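Local coordinates for protein N-acetylglucosamine-6-phosphate deacetylase (Thermotoga maritima, PDB 1O12) that probably removes the acetyl group from N-acetylglucosamine 6-phosphate, as a metal-dependent hydrolase of the NagA family, at residues L19-E27 / S321-Y331; V32-V42 / R344-L353. One frame throughout, in Å; residues are numbered along the deposited sequence.

In the fold
From the N terminus the chain runs through the hairpins of the small beta domain: 18-22 turns into 26-35, which pairs with 38-44. It then builds the TIM barrel and comes back with helix 322-336 and the loop ahead of strand 353-356. Contact 1 closes a loop of 293 residues, setting the first hairpin turn against that helix. Contact 2 closes one of 301 residues, setting the next hairpin against segment 344-353. Their segments alternate, so the two closures cross rather than nest. Strand 26-35 serves both, and the contacts, with centres about 15 Å apart, meet where D22 OD1 takes a salt bridge from R344 NE and probably a hydrogen bond from I345 N.

Contact 1 of 2, residues L19-E27 / S321-Y331; sequences LIVDPIDGE and SITELAKVSSY
P23 CB and I24 CD1 approach the Y331 ring obliquely. P23 sits at its root, with CG 3.5 Å from Y331 CB, while I24 CD1 comes 3.6 Å from Y331 OH at the far end. A second flat group is the E27 carboxylate. Its OE2 accepts from T323 OG1 at 2.8 Å, on the anti side and 20° out of the carboxylate plane; T323 N adds a weak bond to the same oxygen at 3.1 Å. E27 CG lies between the backbone N and the carbonyl carbon (chi1 45°), and from there the extended chain carries the acid to the start of the helix. Shortening E27 to an alanine would take away the acceptor, and is likely to leave the T323 hydroxyl freer to turn and T323 N without its weak partner. A capping box of S321 and E324 closes the same helix end, with E324 N bonded to S321 OG.

The contact joins the first hairpin of the small beta domain to helix 322-336 of the TIM barrel; the axes of strand 19-22 and helix 322-331 pass 7.5 Å apart, crossing at -49°. Between strand and helix, V21 crosses I322 at about a right angle, CG2 on CG2 at 3.6 Å, and V21 CG1 rests over the I322 carbonyl. A326 CB fills in beside P23 CG, 4.0 Å away. The P23 turn is shaped by D22, whose OD2 accepts I24 N, making an Asx turn, and D25 N, an Asx motif, while its OD1 salt-bridges to R344.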
ATOM      1  N   LEU A  19       0.285 -11.527 -32.652  1.00 34.69           N
ATOM      2  CA  LEU A  19      -0.231 -10.557 -31.717  1.00 33.89           C
ATOM      3  C   LEU A  19       1.025  -9.829 -31.238  1.00 33.15           C
ATOM      4  O   LEU A  19       1.704 -10.300 -30.341  1.00 33.22           O
ATOM      5  CB  LEU A  19      -0.887 -11.251 -30.535  1.00 33.02           C
ATOM      6  CG  LEU A  19      -1.932 -10.392 -29.830  1.00 34.25           C
ATOM      7  CD1 LEU A  19      -2.340 -11.095 -28.510  1.00 34.85           C
ATOM      8  CD2 LEU A  19      -1.403  -9.012 -29.561  1.00 31.64           C
ATOM      9  N   ILE A  20       1.338  -8.699 -31.867  1.00 33.58           N
ATOM     10  CA  ILE A  20       2.508  -7.894 -31.515  1.00 32.61           C
ATOM     11  C   ILE A  20       2.274  -7.154 -30.191  1.00 32.05           C
ATOM     12  O   ILE A  20       1.241  -6.509 -30.004  1.00 31.10           O
ATOM     13  CB  ILE A  20       2.786  -6.842 -32.589  1.00 32.89           C
ATOM     14  CG1 ILE A  20       2.965  -7.533 -33.936  1.00 35.13           C
ATOM     15  CG2 ILE A  20       4.014  -5.987 -32.199  1.00 32.23           C
ATOM     16  CD1 ILE A  20       2.792  -6.559 -35.133  1.00 34.36           C
ATOM     17  N   VAL A  21       3.242  -7.216 -29.291  1.00 29.31           N
ATOM     18  CA  VAL A  21       3.069  -6.553 -28.026  1.00 29.22           C
ATOM     19  C   VAL A  21       4.211  -5.633 -27.702  1.00 30.67           C
ATOM     20  O   VAL A  21       5.320  -6.088 -27.458  1.00 31.60           O
ATOM     21  CB  VAL A  21       2.948  -7.567 -26.882  1.00 29.37           C
ATOM     22  CG1 VAL A  21       2.610  -6.866 -25.616  1.00 28.17           C
ATOM     23  CG2 VAL A  21       1.916  -8.640 -27.224  1.00 29.02           C
ATOM     24  N   ASP A  22       3.930  -4.335 -27.714  1.00 31.54           N
ATOM     25  CA  ASP A  22       4.902  -3.308 -27.378  1.00 33.73           C
ATOM     26  C   ASP A  22       4.403  -2.604 -26.091  1.00 35.66           C
ATOM     27  O   ASP A  22       3.219  -2.284 -25.955  1.00 36.91           O
ATOM     28  CB  ASP A  22       5.038  -2.295 -28.532  1.00 33.23           C
ATOM     29  CG  ASP A  22       6.138  -1.270 -28.290  1.00 34.07           C
ATOM     30  OD1 ASP A  22       7.321  -1.637 -28.360  1.00 32.63           O
ATOM     31  OD2 ASP A  22       5.820  -0.099 -28.011  1.00 35.57           O
ATOM     32  N   PRO A  23       5.303  -2.352 -25.140  1.00 36.80           N
ATOM     33  CA  PRO A  23       5.002  -1.698 -23.864  1.00 38.21           C
ATOM     34  C   PRO A  23       4.413  -0.317 -24.047  1.00 39.92           C
ATOM     35  O   PRO A  23       3.710   0.179 -23.177  1.00 40.97           O
ATOM     36  CB  PRO A  23       6.359  -1.568 -23.195  1.00 39.72           C
ATOM     37  CG  PRO A  23       7.232  -2.547 -23.926  1.00 41.43           C
ATOM     38  CD  PRO A  23       6.751  -2.487 -25.328  1.00 39.18           C
ATOM     39  N   ILE A  24       4.724   0.321 -25.167  1.00 40.62           N
ATOM     40  CA  ILE A  24       4.255   1.680 -25.385  1.00 41.38           C
ATOM     41  C   ILE A  24       3.158   1.838 -26.421  1.00 41.00           C
ATOM     42  O   ILE A  24       2.200   2.565 -26.212  1.00 39.87           O
ATOM     43  CB  ILE A  24       5.450   2.594 -25.752  1.00 42.65           C
ATOM     44  CG1 ILE A  24       6.364   2.750 -24.534  1.00 42.98           C
ATOM     45  CG2 ILE A  24       4.963   3.967 -26.190  1.00 41.31           C
ATOM     46  CD1 ILE A  24       7.632   3.504 -24.846  1.00 43.26           C
ATOM     47  N   ASP A  25       3.299   1.146 -27.536  1.00 41.39           N
ATOM     48  CA  ASP A  25       2.325   1.236 -28.588  1.00 40.64           C
ATOM     49  C   ASP A  25       1.151   0.288 -28.393  1.00 41.19           C
ATOM     50  O   ASP A  25       0.215   0.297 -29.180  1.00 43.81           O
ATOM     51  CB  ASP A  25       3.012   0.999 -29.950  1.00 39.17           C
ATOM     52  CG  ASP A  25       4.063   2.057 -30.260  1.00 39.57           C
ATOM     53  OD1 ASP A  25       3.824   3.249 -29.926  1.00 38.80           O
ATOM     54  OD2 ASP A  25       5.121   1.709 -30.837  1.00 37.93           O
ATOM     55  N   GLY A  26       1.178  -0.535 -27.356  1.00 41.96           N
ATOM     56  CA  GLY A  26       0.054  -1.442 -27.148  1.00 40.40           C
ATOM     57  C   GLY A  26       0.195  -2.770 -27.874  1.00 41.07           C
ATOM     58  O   GLY A  26       1.283  -3.108 -28.366  1.00 39.59           O
ATOM     59  N   GLU A  27      -0.899  -3.531 -27.929  1.00 39.75           N
ATOM     60  CA  GLU A  27      -0.899  -4.828 -28.586  1.00 41.83           C
ATOM     61  C   GLU A  27      -1.789  -4.835 -29.823  1.00 42.27           C
ATOM     62  O   GLU A  27      -2.868  -4.284 -29.809  1.00 41.67           O
ATOM     63  CB  GLU A  27      -1.343  -5.909 -27.614  1.00 41.11           C
ATOM     64  CG  GLU A  27      -2.527  -5.500 -26.822  1.00 43.78           C
ATOM     65  CD  GLU A  27      -2.676  -6.323 -25.587  1.00 44.08           C
ATOM     66  OE1 GLU A  27      -3.210  -7.443 -25.692  1.00 44.51           O
ATOM     67  OE2 GLU A  27      -2.234  -5.855 -24.515  1.00 45.23           O
ATOM     68  N   SER A 321      -2.918  -6.933 -18.671  1.00 32.26           N
ATOM     69  CA  SER A 321      -2.884  -7.174 -20.112  1.00 32.90           C
ATOM     70  C   SER A 321      -1.486  -7.623 -20.540  1.00 32.91           C
ATOM     71  O   SER A 321      -0.532  -7.470 -19.775  1.00 31.31           O
ATOM     72  CB  SER A 321      -3.224  -5.899 -20.855  1.00 33.40           C
ATOM     73  OG  SER A 321      -2.187  -4.945 -20.678  1.00 36.86           O
ATOM     74  N   ILE A 322      -1.373  -8.165 -21.760  1.00 32.83           N
ATOM     75  CA  ILE A 322      -0.084  -8.598 -22.270  1.00 32.10           C
ATOM     76  C   ILE A 322       0.789  -7.384 -22.491  1.00 30.70           C
ATOM     77  O   ILE A 322       1.986  -7.487 -22.472  1.00 32.15           O
ATOM     78  CB  ILE A 322      -0.204  -9.383 -23.558  1.00 33.10           C
ATOM     79  CG1 ILE A 322      -1.152 -10.562 -23.340  1.00 34.18           C
ATOM     80  CG2 ILE A 322       1.169  -9.949 -23.937  1.00 34.05           C
ATOM     81  CD1 ILE A 322      -1.037 -11.673 -24.406  1.00 38.12           C
ATOM     82  N   THR A 323       0.183  -6.227 -22.690  1.00 30.33           N
ATOM     83  CA  THR A 323       0.964  -5.002 -22.821  1.00 30.94           C
ATOM     84  C   THR A 323       1.637  -4.651 -21.483  1.00 32.36           C
ATOM     85  O   THR A 323       2.757  -4.164 -21.460  1.00 34.04           O
ATOM     86  CB  THR A 323       0.099  -3.803 -23.215  1.00 30.31           C
ATOM     87  OG1 THR A 323      -0.282  -3.908 -24.594  1.00 29.03           O
ATOM     88  CG2 THR A 323       0.859  -2.531 -22.984  1.00 27.48           C
ATOM     89  N   GLU A 324       0.955  -4.886 -20.371  1.00 31.07           N
ATOM     90  CA  GLU A 324       1.531  -4.587 -19.073  1.00 32.12           C
ATOM     91  C   GLU A 324       2.599  -5.594 -18.671  1.00 32.96           C
ATOM     92  O   GLU A 324       3.541  -5.248 -17.939  1.00 33.53           O
ATOM     93  CB  GLU A 324       0.448  -4.580 -17.997  1.00 34.18           C
ATOM     94  CG  GLU A 324      -0.518  -3.412 -18.062  1.00 33.91           C
ATOM     95  CD  GLU A 324      -1.752  -3.720 -17.257  1.00 35.94           C
ATOM     96  OE1 GLU A 324      -2.472  -4.648 -17.673  1.00 36.95           O
ATOM     97  OE2 GLU A 324      -1.997  -3.074 -16.210  1.00 34.21           O
ATOM     98  N   LEU A 325       2.424  -6.836 -19.131  1.00 32.76           N
ATOM     99  CA  LEU A 325       3.353  -7.915 -18.857  1.00 32.84           C
ATOM    100  C   LEU A 325       4.666  -7.639 -19.561  1.00 32.54           C
ATOM    101  O   LEU A 325       5.708  -8.103 -19.115  1.00 32.79           O
ATOM    102  CB  LEU A 325       2.822  -9.246 -19.356  1.00 35.44           C
ATOM    103  CG  LEU A 325       2.014 -10.129 -18.413  1.00 37.35           C
ATOM    104  CD1 LEU A 325       1.634 -11.413 -19.180  1.00 37.77           C
ATOM    105  CD2 LEU A 325       2.814 -10.447 -17.162  1.00 34.65           C
ATOM    106  N   ALA A 326       4.616  -6.901 -20.664  1.00 29.97           N
ATOM    107  CA  ALA A 326       5.836  -6.559 -21.372  1.00 30.88           C
ATOM    108  C   ALA A 326       6.664  -5.571 -20.543  1.00 30.69           C
ATOM    109  O   ALA A 326       7.905  -5.574 -20.594  1.00 31.23           O
ATOM    110  CB  ALA A 326       5.515  -5.945 -22.724  1.00 29.52           C
ATOM    111  N   LYS A 327       5.988  -4.723 -19.775  1.00 30.48           N
ATOM    112  CA  LYS A 327       6.720  -3.742 -18.994  1.00 29.94           C
ATOM    113  C   LYS A 327       7.421  -4.418 -17.839  1.00 28.97           C
ATOM    114  O   LYS A 327       8.600  -4.180 -17.601  1.00 27.14           O
ATOM    115  CB  LYS A 327       5.785  -2.669 -18.484  1.00 30.58           C
ATOM    116  CG  LYS A 327       5.107  -1.894 -19.582  1.00 32.70           C
ATOM    117  CD  LYS A 327       4.230  -0.819 -18.960  1.00 32.99           C
ATOM    118  CE  LYS A 327       3.714   0.148 -19.988  1.00 34.20           C
ATOM    119  NZ  LYS A 327       3.105   1.316 -19.289  1.00 38.20           N
ATOM    120  N   VAL A 328       6.691  -5.291 -17.150  1.00 28.69           N
ATOM    121  CA  VAL A 328       7.247  -5.992 -16.017  1.00 27.61           C
ATOM    122  C   VAL A 328       8.232  -7.089 -16.389  1.00 26.05           C
ATOM    123  O   VAL A 328       9.102  -7.427 -15.591  1.00 24.48           O
ATOM    124  CB  VAL A 328       6.132  -6.593 -15.116  1.00 30.22           C
ATOM    125  CG1 VAL A 328       5.168  -5.489 -14.708  1.00 30.27           C
ATOM    126  CG2 VAL A 328       5.392  -7.756 -15.819  1.00 29.62           C
ATOM    127  N   SER A 329       8.116  -7.637 -17.594  1.00 25.60           N
ATOM    128  CA  SER A 329       9.030  -8.700 -17.985  1.00 26.88           C
ATOM    129  C   SER A 329      10.254  -8.227 -18.760  1.00 26.73           C
ATOM    130  O   SER A 329      11.210  -8.977 -18.882  1.00 28.69           O
ATOM    131  CB  SER A 329       8.317  -9.799 -18.771  1.00 25.67           C
ATOM    132  OG  SER A 329       7.836  -9.297 -19.998  1.00 30.10           O
ATOM    133  N   SER A 330      10.247  -7.013 -19.292  1.00 26.29           N
ATOM    134  CA  SER A 330      11.445  -6.546 -20.001  1.00 27.97           C
ATOM    135  C   SER A 330      11.644  -5.032 -20.074  1.00 26.63           C
ATOM    136  O   SER A 330      12.700  -4.533 -19.717  1.00 27.61           O
ATOM    137  CB  SER A 330      11.513  -7.131 -21.432  1.00 27.32           C
ATOM    138  OG  SER A 330      10.671  -6.429 -22.348  1.00 30.52           O
ATOM    139  N   TYR A 331      10.637  -4.305 -20.534  1.00 25.43           N
ATOM    140  CA  TYR A 331      10.770  -2.865 -20.674  1.00 25.53           C
ATOM    141  C   TYR A 331      11.227  -2.110 -19.414  1.00 26.75           C
ATOM    142  O   TYR A 331      12.129  -1.272 -19.494  1.00 26.89           O
ATOM    143  CB  TYR A 331       9.464  -2.255 -21.207  1.00 25.86           C
ATOM    144  CG  TYR A 331       9.562  -0.778 -21.466  1.00 26.55           C
ATOM    145  CD1 TYR A 331      10.411  -0.279 -22.463  1.00 28.48           C
ATOM    146  CD2 TYR A 331       8.841   0.127 -20.699  1.00 27.25           C
ATOM    147  CE1 TYR A 331      10.540   1.086 -22.692  1.00 28.34           C
ATOM    148  CE2 TYR A 331       8.951   1.501 -20.916  1.00 29.21           C
ATOM    149  CZ  TYR A 331       9.803   1.967 -21.912  1.00 30.02           C
ATOM    150  OH  TYR A 331       9.917   3.316 -22.117  1.00 33.83           O
TER

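Contact 2 of 2, residues V32-V42 / R344-L353; sequences VEIEEGKIVKV and RIAEGTRADL
G37 and I39 on the edge of the hairpin exchange backbone bonds with T349 and A351, making K38 and R350 a single antiparallel, non-hydrogen-bonded pair: A351 N reaches G37 O at 2.8 Å, and I39 N reaches T349 O. On the loop side, one residue before T349, G348 N donates to I39 O almost head-on, 2.9 Å away.

Between these bonds I39 drives its side chain into the loop. With CG1 anti to the carbonyl carbon (chi1 -64°), it runs alongside T349, CD1 3.6 Å from T349 OG1, while CG2 comes over the A346 carbonyl. That same carbonyl oxygen is gripped twice within the loop, by T349 N and, in its own plane on a lone pair, by T349 OG1; both bonds tie the type II turn 346-349 shut.

The pairing adds the loop to one edge of the small beta domain, beside strand 38-44, just before the chain enters strand 353-356. The hairpin itself turns through a type I' turn, E35 to K38, and carries a classic beta bulge where V40 and K41 both face E33. E347 serves the strand just past this bulge: its chain lies extended beside K41, and OE2 accepts V42 N through its anti lone pair at 2.9 Å, the N-H pointing nearly straight at it (169°). On the face that carries V32 and I34 the packing is apolar. A351, the centre of an inverse gamma turn, puts its CB 3.5 Å from I34 CG2; I34 and L353 meet tip to tip through their CD1 methyls, 3.6 Å apart; and V32 crosses I345 at about a right angle, CG2 to CG2 at 3.7 Å.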
ATOM      1  N   VAL A  32       6.280  -8.281 -38.164  1.00 42.72           N
ATOM      2  CA  VAL A  32       7.493  -7.589 -37.735  1.00 41.77           C
ATOM      3  C   VAL A  32       8.629  -8.012 -38.670  1.00 42.94           C
ATOM      4  O   VAL A  32       8.790  -9.195 -38.991  1.00 41.95           O
ATOM      5  CB  VAL A  32       7.878  -7.908 -36.245  1.00 40.21           C
ATOM      6  CG1 VAL A  32       9.193  -7.201 -35.876  1.00 37.83           C
ATOM      7  CG2 VAL A  32       6.778  -7.469 -35.301  1.00 36.42           C
ATOM      8  N   GLU A  33       9.402  -7.026 -39.105  1.00 44.67           N
ATOM      9  CA  GLU A  33      10.506  -7.239 -40.023  1.00 47.64           C
ATOM     10  C   GLU A  33      11.854  -6.989 -39.363  1.00 47.21           C
ATOM     11  O   GLU A  33      12.116  -5.904 -38.833  1.00 46.04           O
ATOM     12  CB  GLU A  33      10.346  -6.312 -41.215  1.00 51.87           C
ATOM     13  CG  GLU A  33      10.792  -6.897 -42.536  1.00 58.73           C
ATOM     14  CD  GLU A  33      10.363  -6.012 -43.708  1.00 63.27           C
ATOM     15  OE1 GLU A  33      10.885  -4.869 -43.826  1.00 66.10           O
ATOM     16  OE2 GLU A  33       9.494  -6.457 -44.502  1.00 65.18           O
ATOM     17  N   ILE A  34      12.700  -8.010 -39.436  1.00 47.64           N
ATOM     18  CA  ILE A  34      14.037  -8.014 -38.857  1.00 47.37           C
ATOM     19  C   ILE A  34      15.150  -8.058 -39.896  1.00 48.26           C
ATOM     20  O   ILE A  34      15.202  -8.969 -40.725  1.00 47.69           O
ATOM     21  CB  ILE A  34      14.209  -9.225 -37.962  1.00 46.08           C
ATOM     22  CG1 ILE A  34      13.044  -9.286 -36.965  1.00 45.90           C
ATOM     23  CG2 ILE A  34      15.551  -9.163 -37.286  1.00 45.50           C
ATOM     24  CD1 ILE A  34      13.105 -10.457 -36.033  1.00 43.37           C
ATOM     25  N   GLU A  35      16.037  -7.071 -39.827  1.00 50.27           N
ATOM     26  CA  GLU A  35      17.182  -6.944 -40.731  1.00 52.90           C
ATOM     27  C   GLU A  35      18.460  -6.951 -39.880  1.00 53.09           C
ATOM     28  O   GLU A  35      18.731  -6.019 -39.123  1.00 51.47           O
ATOM     29  CB  GLU A  35      17.065  -5.636 -41.544  1.00 56.59           C
ATOM     30  CG  GLU A  35      18.124  -5.415 -42.661  1.00 61.82           C
ATOM     31  CD  GLU A  35      17.740  -4.287 -43.654  1.00 64.63           C
ATOM     32  OE1 GLU A  35      17.523  -3.135 -43.205  1.00 64.87           O
ATOM     33  OE2 GLU A  35      17.655  -4.557 -44.885  1.00 66.19           O
ATOM     34  N   GLU A  36      19.229  -8.027 -39.997  1.00 54.90           N
ATOM     35  CA  GLU A  36      20.461  -8.184 -39.240  1.00 55.66           C
ATOM     36  C   GLU A  36      20.325  -7.632 -37.817  1.00 54.41           C
ATOM     37  O   GLU A  36      20.827  -6.553 -37.488  1.00 53.57           O
ATOM     38  CB  GLU A  36      21.626  -7.494 -39.963  1.00 59.13           C
ATOM     39  CG  GLU A  36      22.984  -8.097 -39.612  1.00 63.11           C
ATOM     40  CD  GLU A  36      24.142  -7.472 -40.389  1.00 66.00           C
ATOM     41  OE1 GLU A  36      24.380  -6.245 -40.225  1.00 66.16           O
ATOM     42  OE2 GLU A  36      24.811  -8.218 -41.156  1.00 66.39           O
ATOM     43  N   GLY A  37      19.611  -8.385 -36.989  1.00 52.74           N
ATOM     44  CA  GLY A  37      19.421  -8.024 -35.591  1.00 50.48           C
ATOM     45  C   GLY A  37      18.709  -6.733 -35.251  1.00 47.50           C
ATOM     46  O   GLY A  37      18.672  -6.326 -34.092  1.00 46.01           O
ATOM     47  N   LYS A  38      18.125  -6.093 -36.249  1.00 46.59           N
ATOM     48  CA  LYS A  38      17.440  -4.843 -36.011  1.00 45.49           C
ATOM     49  C   LYS A  38      16.033  -4.898 -36.584  1.00 44.43           C
ATOM     50  O   LYS A  38      15.820  -5.335 -37.704  1.00 44.88           O
ATOM     51  CB  LYS A  38      18.250  -3.725 -36.659  1.00 47.16           C
ATOM     52  CG  LYS A  38      17.750  -2.316 -36.443  1.00 49.74           C
ATOM     53  CD  LYS A  38      18.722  -1.331 -37.120  1.00 52.21           C
ATOM     54  CE  LYS A  38      18.087   0.040 -37.364  1.00 55.40           C
ATOM     55  NZ  LYS A  38      16.829  -0.037 -38.202  1.00 56.10           N
ATOM     56  N   ILE A  39      15.060  -4.483 -35.792  1.00 43.77           N
ATOM     57  CA  ILE A  39      13.676  -4.444 -36.246  1.00 41.74           C
ATOM     58  C   ILE A  39      13.577  -3.232 -37.171  1.00 42.50           C
ATOM     59  O   ILE A  39      13.815  -2.101 -36.745  1.00 40.86           O
ATOM     60  CB  ILE A  39      12.729  -4.261 -35.056  1.00 40.22           C
ATOM     61  CG1 ILE A  39      12.824  -5.482 -34.145  1.00 39.44           C
ATOM     62  CG2 ILE A  39      11.322  -4.030 -35.535  1.00 38.56           C
ATOM     63  CD1 ILE A  39      12.229  -5.255 -32.772  1.00 40.25           C
ATOM     64  N   VAL A  40      13.252  -3.473 -38.438  1.00 43.00           N
ATOM     65  CA  VAL A  40      13.143  -2.389 -39.406  1.00 44.58           C
ATOM     66  C   VAL A  40      11.719  -2.087 -39.824  1.00 45.61           C
ATOM     67  O   VAL A  40      11.467  -1.094 -40.490  1.00 46.66           O
ATOM     68  CB  VAL A  40      13.947  -2.677 -40.703  1.00 44.94           C
ATOM     69  CG1 VAL A  40      15.422  -2.517 -40.447  1.00 44.53           C
ATOM     70  CG2 VAL A  40      13.629  -4.101 -41.219  1.00 44.85           C
ATOM     71  N   LYS A  41      10.774  -2.933 -39.454  1.00 48.10           N
ATOM     72  CA  LYS A  41       9.400  -2.656 -39.848  1.00 50.38           C
ATOM     73  C   LYS A  41       8.384  -3.366 -38.963  1.00 51.43           C
ATOM     74  O   LYS A  41       8.459  -4.581 -38.738  1.00 51.08           O
ATOM     75  CB  LYS A  41       9.183  -3.054 -41.320  1.00 50.90           C
ATOM     76  CG  LYS A  41       8.100  -2.264 -42.033  1.00 52.56           C
ATOM     77  CD  LYS A  41       7.097  -3.168 -42.752  1.00 56.41           C
ATOM     78  CE  LYS A  41       7.767  -4.032 -43.819  1.00 59.43           C
ATOM     79  NZ  LYS A  41       6.879  -5.127 -44.348  1.00 61.11           N
ATOM     80  N   VAL A  42       7.442  -2.588 -38.448  1.00 52.97           N
ATOM     81  CA  VAL A  42       6.377  -3.120 -37.610  1.00 54.68           C
ATOM     82  C   VAL A  42       5.083  -2.730 -38.321  1.00 56.53           C
ATOM     83  O   VAL A  42       4.685  -1.558 -38.286  1.00 57.35           O
ATOM     84  CB  VAL A  42       6.405  -2.482 -36.207  1.00 53.58           C
ATOM     85  CG1 VAL A  42       5.371  -3.122 -35.326  1.00 53.68           C
ATOM     86  CG2 VAL A  42       7.761  -2.646 -35.595  1.00 52.68           C
ATOM     87  N   ARG A 344      11.469  -3.441 -26.630  1.00 39.24           N
ATOM     88  CA  ARG A 344      10.496  -2.870 -27.533  1.00 38.57           C
ATOM     89  C   ARG A 344      10.395  -3.683 -28.813  1.00 38.69           C
ATOM     90  O   ARG A 344      11.286  -4.471 -29.146  1.00 37.81           O
ATOM     91  CB  ARG A 344      10.918  -1.442 -27.915  1.00 37.88           C
ATOM     92  CG  ARG A 344      11.010  -0.438 -26.755  1.00 36.70           C
ATOM     93  CD  ARG A 344       9.626  -0.084 -26.252  1.00 35.71           C
ATOM     94  NE  ARG A 344       8.748   0.494 -27.277  1.00 34.01           N
ATOM     95  CZ  ARG A 344       8.904   1.698 -27.842  1.00 36.09           C
ATOM     96  NH1 ARG A 344       9.925   2.485 -27.496  1.00 31.24           N
ATOM     97  NH2 ARG A 344       8.005   2.133 -28.737  1.00 35.18           N
ATOM     98  N   ILE A 345       9.274  -3.492 -29.496  1.00 38.91           N
ATOM     99  CA  ILE A 345       9.024  -4.079 -30.797  1.00 38.67           C
ATOM    100  C   ILE A 345       8.584  -2.855 -31.566  1.00 39.50           C
ATOM    101  O   ILE A 345       7.395  -2.641 -31.786  1.00 40.05           O
ATOM    102  CB  ILE A 345       7.873  -5.096 -30.858  1.00 36.64           C
ATOM    103  CG1 ILE A 345       8.189  -6.330 -30.003  1.00 33.95           C
ATOM    104  CG2 ILE A 345       7.690  -5.533 -32.332  1.00 35.01           C
ATOM    105  CD1 ILE A 345       7.172  -7.477 -30.179  1.00 30.64           C
ATOM    106  N   ALA A 346       9.567  -2.046 -31.933  1.00 40.15           N
ATOM    107  CA  ALA A 346       9.353  -0.817 -32.679  1.00 41.42           C
ATOM    108  C   ALA A 346      10.511  -0.621 -33.671  1.00 41.90           C
ATOM    109  O   ALA A 346      11.643  -1.031 -33.434  1.00 40.18           O
ATOM    110  CB  ALA A 346       9.277   0.378 -31.702  1.00 40.59           C
ATOM    111  N   GLU A 347      10.224   0.025 -34.783  1.00 44.45           N
ATOM    112  CA  GLU A 347      11.247   0.277 -35.777  1.00 47.36           C
ATOM    113  C   GLU A 347      12.459   1.017 -35.216  1.00 47.74           C
ATOM    114  O   GLU A 347      12.325   2.024 -34.525  1.00 48.41           O
ATOM    115  CB  GLU A 347      10.633   1.039 -36.939  1.00 48.86           C
ATOM    116  CG  GLU A 347       9.867   0.105 -37.842  1.00 54.16           C
ATOM    117  CD  GLU A 347       8.939   0.811 -38.802  1.00 56.68           C
ATOM    118  OE1 GLU A 347       9.299   1.937 -39.234  1.00 58.02           O
ATOM    119  OE2 GLU A 347       7.867   0.222 -39.126  1.00 55.20           O
ATOM    120  N   GLY A 348      13.640   0.475 -35.497  1.00 48.00           N
ATOM    121  CA  GLY A 348      14.876   1.082 -35.046  1.00 46.78           C
ATOM    122  C   GLY A 348      15.538   0.416 -33.861  1.00 46.16           C
ATOM    123  O   GLY A 348      16.683   0.728 -33.530  1.00 46.87           O
ATOM    124  N   THR A 349      14.843  -0.515 -33.222  1.00 45.02           N
ATOM    125  CA  THR A 349      15.404  -1.173 -32.048  1.00 42.37           C
ATOM    126  C   THR A 349      15.968  -2.584 -32.308  1.00 43.00           C
ATOM    127  O   THR A 349      15.782  -3.163 -33.383  1.00 42.02           O
ATOM    128  CB  THR A 349      14.344  -1.241 -30.946  1.00 41.81           C
ATOM    129  OG1 THR A 349      13.302  -2.141 -31.345  1.00 42.91           O
ATOM    130  CG2 THR A 349      13.736   0.142 -30.707  1.00 40.13           C
ATOM    131  N   ARG A 350      16.660  -3.128 -31.309  1.00 41.83           N
ATOM    132  CA  ARG A 350      17.246  -4.454 -31.414  1.00 42.65           C
ATOM    133  C   ARG A 350      16.210  -5.579 -31.460  1.00 40.42           C
ATOM    134  O   ARG A 350      15.233  -5.587 -30.701  1.00 38.18           O
ATOM    135  CB  ARG A 350      18.201  -4.709 -30.241  1.00 46.90           C
ATOM    136  CG  ARG A 350      19.256  -3.629 -30.061  1.00 53.66           C
ATOM    137  CD  ARG A 350      20.321  -3.656 -31.143  1.00 58.81           C
ATOM    138  NE  ARG A 350      21.481  -4.480 -30.778  1.00 65.89           N
ATOM    139  CZ  ARG A 350      22.333  -4.229 -29.770  1.00 68.34           C
ATOM    140  NH1 ARG A 350      22.184  -3.157 -28.981  1.00 67.69           N
ATOM    141  NH2 ARG A 350      23.354  -5.064 -29.557  1.00 70.42           N
ATOM    142  N   ALA A 351      16.448  -6.548 -32.340  1.00 37.78           N
ATOM    143  CA  ALA A 351      15.533  -7.664 -32.451  1.00 36.89           C
ATOM    144  C   ALA A 351      15.718  -8.765 -31.392  1.00 35.78           C
ATOM    145  O   ALA A 351      16.096  -9.883 -31.715  1.00 32.62           O
ATOM    146  CB  ALA A 351      15.588  -8.266 -33.854  1.00 35.97           C
ATOM    147  N   ASP A 352      15.482  -8.436 -30.123  1.00 35.91           N
ATOM    148  CA  ASP A 352      15.530  -9.464 -29.074  1.00 36.33           C
ATOM    149  C   ASP A 352      14.033  -9.706 -28.849  1.00 36.20           C
ATOM    150  O   ASP A 352      13.305  -8.838 -28.339  1.00 34.81           O
ATOM    151  CB  ASP A 352      16.220  -8.954 -27.796  1.00 38.44           C
ATOM    152  CG  ASP A 352      17.753  -8.820 -27.955  1.00 39.54           C
ATOM    153  OD1 ASP A 352      18.302  -9.317 -28.968  1.00 38.74           O
ATOM    154  OD2 ASP A 352      18.411  -8.226 -27.058  1.00 40.17           O
ATOM    155  N   LEU A 353      13.561 -10.878 -29.265  1.00 36.00           N
ATOM    156  CA  LEU A 353      12.139 -11.174 -29.176  1.00 34.65           C
ATOM    157  C   LEU A 353      11.810 -12.565 -28.688  1.00 35.14           C
ATOM    158  O   LEU A 353      12.645 -13.461 -28.737  1.00 35.22           O
ATOM    159  CB  LEU A 353      11.516 -11.007 -30.552  1.00 33.60           C
ATOM    160  CG  LEU A 353      11.783  -9.725 -31.324  1.00 33.35           C
ATOM    161  CD1 LEU A 353      11.667  -9.998 -32.818  1.00 31.16           C
ATOM    162  CD2 LEU A 353      10.802  -8.657 -30.865  1.00 32.38           C
TER